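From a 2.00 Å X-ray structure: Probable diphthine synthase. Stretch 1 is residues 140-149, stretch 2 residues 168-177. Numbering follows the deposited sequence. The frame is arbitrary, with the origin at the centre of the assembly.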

# COMPACT_ATOMS: atom_id res chain seq x y z
N THR A 140 0.97 -3.31 -7.88
CA THR A 140 0.18 -2.67 -6.84
C THR A 140 -0.31 -1.32 -7.38
O THR A 140 0.45 -0.61 -8.02
CB THR A 140 1.01 -2.42 -5.55
OG1 THR A 140 1.41 -3.68 -4.99
CG2 THR A 140 0.19 -1.64 -4.50
N VAL A 141 -1.57 -0.97 -7.11
CA VAL A 141 -2.11 0.31 -7.57
C VAL A 141 -2.68 1.05 -6.36
O VAL A 141 -2.84 0.45 -5.29
CB VAL A 141 -3.25 0.10 -8.59
CG1 VAL A 141 -2.75 -0.72 -9.78
CG2 VAL A 141 -4.42 -0.61 -7.90
N THR A 142 -2.95 2.34 -6.50
CA THR A 142 -3.54 3.09 -5.39
C THR A 142 -4.87 3.64 -5.90
O THR A 142 -4.91 4.23 -6.97
CB THR A 142 -2.64 4.26 -4.95
OG1 THR A 142 -1.36 3.75 -4.55
CG2 THR A 142 -3.28 5.00 -3.73
N LEU A 143 -5.96 3.43 -5.17
CA LEU A 143 -7.26 3.94 -5.61
C LEU A 143 -7.36 5.37 -5.08
O LEU A 143 -7.41 5.59 -3.87
CB LEU A 143 -8.39 3.05 -5.08
CG LEU A 143 -8.23 1.55 -5.40
CD1 LEU A 143 -9.44 0.78 -4.90
CD2 LEU A 143 -8.04 1.37 -6.92
N PRO A 144 -7.38 6.36 -5.98
CA PRO A 144 -7.46 7.78 -5.62
C PRO A 144 -8.78 8.21 -5.00
O PRO A 144 -9.84 7.67 -5.31
CB PRO A 144 -7.20 8.49 -6.95
CG PRO A 144 -7.89 7.56 -7.94
CD PRO A 144 -7.46 6.19 -7.45
N GLY A 145 -8.70 9.19 -4.11
CA GLY A 145 -9.91 9.71 -3.50
C GLY A 145 -10.52 10.71 -4.47
O GLY A 145 -9.86 11.11 -5.44
N PRO A 146 -11.77 11.14 -4.26
CA PRO A 146 -12.39 12.10 -5.18
C PRO A 146 -11.75 13.48 -5.14
O PRO A 146 -12.02 14.31 -6.01
CB PRO A 146 -13.85 12.13 -4.72
CG PRO A 146 -13.74 11.85 -3.24
CD PRO A 146 -12.72 10.72 -3.21
N TRP A 147 -10.90 13.73 -4.15
CA TRP A 147 -10.25 15.04 -4.05
C TRP A 147 -9.07 15.20 -5.01
O TRP A 147 -8.44 16.25 -5.07
CB TRP A 147 -9.77 15.28 -2.62
CG TRP A 147 -8.80 14.27 -2.11
CD1 TRP A 147 -7.45 14.25 -2.29
CD2 TRP A 147 -9.12 13.11 -1.32
NE1 TRP A 147 -6.90 13.15 -1.66
CE2 TRP A 147 -7.90 12.43 -1.06
CE3 TRP A 147 -10.31 12.58 -0.81
CZ2 TRP A 147 -7.84 11.26 -0.31
CZ3 TRP A 147 -10.25 11.41 -0.06
CH2 TRP A 147 -9.02 10.76 0.17
N ARG A 148 -8.78 14.15 -5.78
CA ARG A 148 -7.69 14.21 -6.73
C ARG A 148 -8.24 14.67 -8.08
O ARG A 148 -7.50 15.09 -8.97
CB ARG A 148 -7.02 12.84 -6.87
CG ARG A 148 -6.84 12.15 -5.54
CD ARG A 148 -5.41 11.68 -5.32
NE ARG A 148 -4.51 12.79 -5.02
CZ ARG A 148 -3.68 12.83 -3.98
NH1 ARG A 148 -3.62 11.83 -3.11
NH2 ARG A 148 -2.91 13.89 -3.81
N GLY A 149 -9.57 14.60 -8.20
CA GLY A 149 -10.22 15.03 -9.42
C GLY A 149 -9.81 14.18 -10.61
O GLY A 149 -9.73 14.67 -11.74
N HIS A 168 -2.28 -11.58 -8.69
CA HIS A 168 -3.22 -10.94 -7.75
C HIS A 168 -2.83 -9.47 -7.63
O HIS A 168 -1.64 -9.12 -7.52
CB HIS A 168 -3.12 -11.55 -6.36
CG HIS A 168 -3.27 -13.04 -6.32
ND1 HIS A 168 -4.25 -13.72 -7.01
CD2 HIS A 168 -2.64 -13.97 -5.55
CE1 HIS A 168 -4.22 -15.00 -6.67
NE2 HIS A 168 -3.25 -15.18 -5.78
N THR A 169 -3.83 -8.59 -7.63
CA THR A 169 -3.58 -7.17 -7.52
C THR A 169 -3.69 -6.70 -6.07
O THR A 169 -4.57 -7.13 -5.31
CB THR A 169 -4.62 -6.35 -8.33
OG1 THR A 169 -4.53 -6.68 -9.72
CG2 THR A 169 -4.38 -4.86 -8.16
N THR A 170 -2.77 -5.84 -5.66
CA THR A 170 -2.86 -5.28 -4.33
C THR A 170 -3.35 -3.87 -4.63
O THR A 170 -2.76 -3.18 -5.46
CB THR A 170 -1.51 -5.22 -3.62
OG1 THR A 170 -1.01 -6.56 -3.41
CG2 THR A 170 -1.69 -4.54 -2.23
N ALA A 171 -4.46 -3.46 -4.02
CA ALA A 171 -4.96 -2.13 -4.28
C ALA A 171 -4.99 -1.34 -2.98
O ALA A 171 -5.70 -1.68 -2.03
CB ALA A 171 -6.35 -2.19 -4.92
N LEU A 172 -4.18 -0.29 -2.95
CA LEU A 172 -4.10 0.55 -1.76
C LEU A 172 -5.16 1.65 -1.86
O LEU A 172 -5.61 2.02 -2.95
CB LEU A 172 -2.71 1.17 -1.66
CG LEU A 172 -1.49 0.23 -1.71
CD1 LEU A 172 -0.22 1.06 -1.47
CD2 LEU A 172 -1.60 -0.88 -0.66
N LEU A 173 -5.55 2.17 -0.71
CA LEU A 173 -6.55 3.23 -0.64
C LEU A 173 -5.87 4.57 -0.31
O LEU A 173 -5.03 4.65 0.59
CB LEU A 173 -7.59 2.91 0.44
CG LEU A 173 -8.45 1.65 0.22
CD1 LEU A 173 -9.13 1.25 1.50
CD2 LEU A 173 -9.46 1.92 -0.87
N ASP A 174 -6.23 5.60 -1.06
CA ASP A 174 -5.72 6.95 -0.89
C ASP A 174 -5.95 7.45 0.56
O ASP A 174 -6.73 6.86 1.33
CB ASP A 174 -6.46 7.85 -1.88
CG ASP A 174 -5.67 9.08 -2.27
OD1 ASP A 174 -6.20 9.85 -3.10
OD2 ASP A 174 -4.53 9.28 -1.77
N VAL A 175 -5.26 8.53 0.92
CA VAL A 175 -5.37 9.14 2.25
C VAL A 175 -5.40 10.65 2.04
O VAL A 175 -4.60 11.18 1.28
CB VAL A 175 -4.14 8.78 3.14
CG1 VAL A 175 -4.22 7.35 3.60
CG2 VAL A 175 -2.85 8.98 2.36
N ASP A 176 -6.32 11.36 2.68
CA ASP A 176 -6.40 12.81 2.46
C ASP A 176 -5.51 13.61 3.40
O ASP A 176 -4.64 13.06 4.08
CB ASP A 176 -7.85 13.31 2.58
CG ASP A 176 -8.42 13.15 3.98
OD1 ASP A 176 -7.64 13.16 4.96
OD2 ASP A 176 -9.66 13.04 4.09
N GLU A 177 -5.74 14.92 3.42
CA GLU A 177 -4.98 15.86 4.26
C GLU A 177 -4.92 15.40 5.72
O GLU A 177 -3.85 15.20 6.29
CB GLU A 177 -5.63 17.24 4.24
CG GLU A 177 -6.12 17.72 2.88
CD GLU A 177 -6.97 18.98 3.00
OE1 GLU A 177 -6.48 19.98 3.57
OE2 GLU A 177 -8.13 18.96 2.52

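Two parallel strands, 140-143 and 168-173, lie side by side with their backbones doing the first half of the work. V141 and L143 face the partner edge with their amides and carbonyls: V141 N donates to T170 O (3.0 Å), L172 N to V141 O (2.8 Å), L143 N to L172 O (2.7 Å), and D174 N to L143 O (3.0 Å), which carries the ladder just past the strand ends.

Side chains alternate between the two faces. L172 shares one face with T140 and T142, and T140 CG2 packs 3.8 Å from L172 CG. On the other, A171 lies beside V141 and L143, its CB 3.9 Å from V141 CG2 and 4.2 Å from L143 CG.

Where the strands end, D174 takes over, covered more than any other residue here. Its backbone closes the ladder while its carboxylate reaches back across: D174 OD1 accepts from G145 N (2.8 Å), tying G145 to the acid, and D174 OD2 forms a salt bridge with R148 NH1 (3.0 Å), although the hydrogen bond within it is weak, bent to 128°. D174 OD2 also accepts from V175 N (2.9 Å), tying the acid to its own loop.

W147 completes the contact: D176 CB lies over its six-membered ring, 3.6 Å from the centroid, a CH-pi contact. The rule is economical: regular backbone pairing, then one buried acid binding both loops.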